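Local coordinates for protein putative oxidoreductase with NAD(P)-binding Rossmann-fold domain (Clostridium difficile, PDB 3UUW) that probably acts as an NAD(P)-dependent dehydrogenase of the Gfo/Idh/MocA oxidoreductase family, binding its dinucleotide through a Rossmann-fold domain, at residues K84-N88 and L112-L118. Sequence-based numbering, arbitrary orientation. Where two conformers were deposited one is given.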
loop_
_atom_site.group_PDB
_atom_site.type_symbol
_atom_site.label_atom_id
_atom_site.label_comp_id
_atom_site.label_asym_id
_atom_site.label_seq_id
_atom_site.Cartn_x
_atom_site.Cartn_y
_atom_site.Cartn_z
ATOM N N LYS A 84 17.687 43.654 -8.766
ATOM C CA LYS A 84 18.062 44.799 -9.568
ATOM C C LYS A 84 19.549 45.115 -9.324
ATOM O O LYS A 84 20.302 45.298 -10.268
ATOM C CB LYS A 84 17.133 45.978 -9.260
ATOM C CG LYS A 84 17.290 47.194 -10.132
ATOM C CD LYS A 84 15.985 48.034 -10.138
ATOM C CE LYS A 84 15.332 48.150 -8.739
ATOM N NZ LYS A 84 14.241 49.182 -8.658
ATOM N N ILE A 85 19.971 45.127 -8.060
ATOM C CA ILE A 85 21.389 45.342 -7.710
ATOM C C ILE A 85 22.313 44.283 -8.346
ATOM O O ILE A 85 23.339 44.609 -8.957
ATOM C CB ILE A 85 21.578 45.322 -6.186
ATOM C CG1 ILE A 85 20.925 46.560 -5.554
ATOM C CG2 ILE A 85 23.065 45.227 -5.816
ATOM C CD1 ILE A 85 20.808 46.484 -4.044
ATOM N N LEU A 86 21.920 43.018 -8.228
ATOM C CA LEU A 86 22.737 41.906 -8.705
ATOM C C LEU A 86 22.921 41.904 -10.215
ATOM O O LEU A 86 24.026 41.766 -10.711
ATOM C CB LEU A 86 22.121 40.571 -8.249
ATOM C CG LEU A 86 22.114 40.324 -6.735
ATOM C CD1 LEU A 86 21.421 38.975 -6.375
ATOM C CD2 LEU A 86 23.544 40.357 -6.200
ATOM N N LEU A 87 21.820 42.081 -10.936
ATOM C CA LEU A 87 21.873 42.117 -12.385
ATOM C C LEU A 87 22.726 43.301 -12.845
ATOM O O LEU A 87 23.508 43.187 -13.779
ATOM C CB LEU A 87 20.457 42.166 -12.979
ATOM C CG LEU A 87 19.583 40.936 -12.754
ATOM C CD1 LEU A 87 18.155 41.191 -13.247
ATOM C CD2 LEU A 87 20.188 39.699 -13.413
ATOM N N ASN A 88 22.627 44.428 -12.159
ATOM C CA ASN A 88 23.415 45.585 -12.547
ATOM C C ASN A 88 24.908 45.421 -12.245
ATOM O O ASN A 88 25.739 46.086 -12.874
ATOM C CB ASN A 88 22.832 46.869 -11.963
ATOM C CG ASN A 88 21.672 47.382 -12.785
ATOM O OD1 ASN A 88 21.745 47.402 -14.011
ATOM N ND2 ASN A 88 20.612 47.811 -12.127
ATOM N N LEU A 112 15.786 43.483 -17.707
ATOM C CA LEU A 112 17.132 43.865 -17.246
ATOM C C LEU A 112 18.114 42.702 -17.450
ATOM O O LEU A 112 19.215 42.894 -17.993
ATOM C CB LEU A 112 17.105 44.322 -15.785
ATOM C CG LEU A 112 18.435 44.771 -15.184
ATOM C CD1 LEU A 112 19.072 45.884 -16.007
ATOM C CD2 LEU A 112 18.240 45.216 -13.720
ATOM N N SER A 113 17.696 41.488 -17.114
ATOM C CA SER A 113 18.566 40.318 -17.273
ATOM C C SER A 113 18.927 40.090 -18.751
ATOM O O SER A 113 20.075 39.847 -19.096
ATOM C CB SER A 113 17.920 39.071 -16.646
ATOM O OG SER A 113 16.898 38.504 -17.480
ATOM N N THR A 114 17.958 40.226 -19.644
ATOM C CA THR A 114 18.236 39.989 -21.056
ATOM C C THR A 114 19.157 41.096 -21.643
ATOM O O THR A 114 20.054 40.804 -22.442
ATOM C CB THR A 114 16.929 39.797 -21.850
ATOM O OG1 THR A 114 16.135 40.964 -21.758
ATOM C CG2 THR A 114 16.158 38.626 -21.348
ATOM N N LYS A 115 18.972 42.343 -21.209
ATOM C CA LYS A 115 19.847 43.429 -21.624
ATOM C C LYS A 115 21.300 43.133 -21.230
ATOM O O LYS A 115 22.230 43.397 -22.013
ATOM C CB LYS A 115 19.407 44.730 -20.953
ATOM C CG LYS A 115 20.317 45.922 -21.198
ATOM C CD LYS A 115 20.004 47.013 -20.183
ATOM C CE LYS A 115 20.976 48.171 -20.266
ATOM N NZ LYS A 115 20.750 49.123 -19.139
ATOM N N LYS A 116 21.487 42.556 -20.036
ATOM C CA LYS A 116 22.824 42.276 -19.503
ATOM C C LYS A 116 23.382 40.923 -19.962
ATOM O O LYS A 116 24.512 40.567 -19.624
ATOM C CB LYS A 116 22.795 42.343 -17.961
ATOM C CG LYS A 116 22.401 43.701 -17.365
ATOM C CD LYS A 116 23.458 44.754 -17.546
ATOM C CE LYS A 116 24.673 44.511 -16.659
ATOM N NZ LYS A 116 25.745 45.495 -16.969
ATOM N N ASN A 117 22.595 40.185 -20.742
ATOM C CA ASN A 117 22.931 38.835 -21.175
ATOM C C ASN A 117 23.192 37.923 -19.976
ATOM O O ASN A 117 24.195 37.187 -19.916
ATOM C CB ASN A 117 24.111 38.828 -22.140
ATOM C CG ASN A 117 23.829 37.971 -23.332
ATOM O OD1 ASN A 117 24.087 36.768 -23.324
ATOM N ND2 ASN A 117 23.200 38.573 -24.352
ATOM N N LEU A 118 22.265 37.974 -19.022
ATOM C CA LEU A 118 22.356 37.179 -17.807
ATOM C C LEU A 118 21.122 36.298 -17.640
ATOM O O LEU A 118 20.030 36.644 -18.100
ATOM C CB LEU A 118 22.461 38.101 -16.597
ATOM C CG LEU A 118 23.695 38.987 -16.554
ATOM C CD1 LEU A 118 23.541 40.024 -15.431
ATOM C CD2 LEU A 118 24.974 38.162 -16.373
HETATM O O HOH W 1 21.413 48.695 -16.568
HETATM O O HOH W 2 24.572 47.842 -15.118
#
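OD1 of N88 accepts a hydrogen bond from each of two waters, each bridging to a lysine of 112-118. The first lies 2.9 Å from N88 OD1 and accepts from K115 NZ; the second also donates to N88 O and takes a hydrogen bond from K116 NZ at 3.2 Å. These water bridges span the exposed edge between two neighbouring Rossmann-fold helices, 79-88 and 103-116, which the parallel strand 92-95 links in an alpha-beta-alpha succession. The short helical segments run almost parallel, at 8°, with axes 9.9 Å apart.

Beneath the waters the contact is largely apolar. In L112, chi1 of -179° swings CG away from the backbone N toward L87, and chi2 then puts CD2 3.8 Å from L87 CB. The side chains of N88 and L112 cross at about a right angle, with N88 OD1 3.7 Å from L112 CD1. The K116 chain, bent at chi2 and chi3, lays CE 3.4 Å from L87 O. Both methyls of L87 face S113 CB from one side, each 4.0 Å from it; the serine hydroxyl bonds back to I110 O. L87 also packs on V93.

The helix closes in a Schellman motif: N117 takes positive phi, L118 N bonds to S113 O and N117 N to T114 O. L118 thus turns back toward the first helix, sliding antiparallel past L87, with CD1 3.9 Å from L87 CD2.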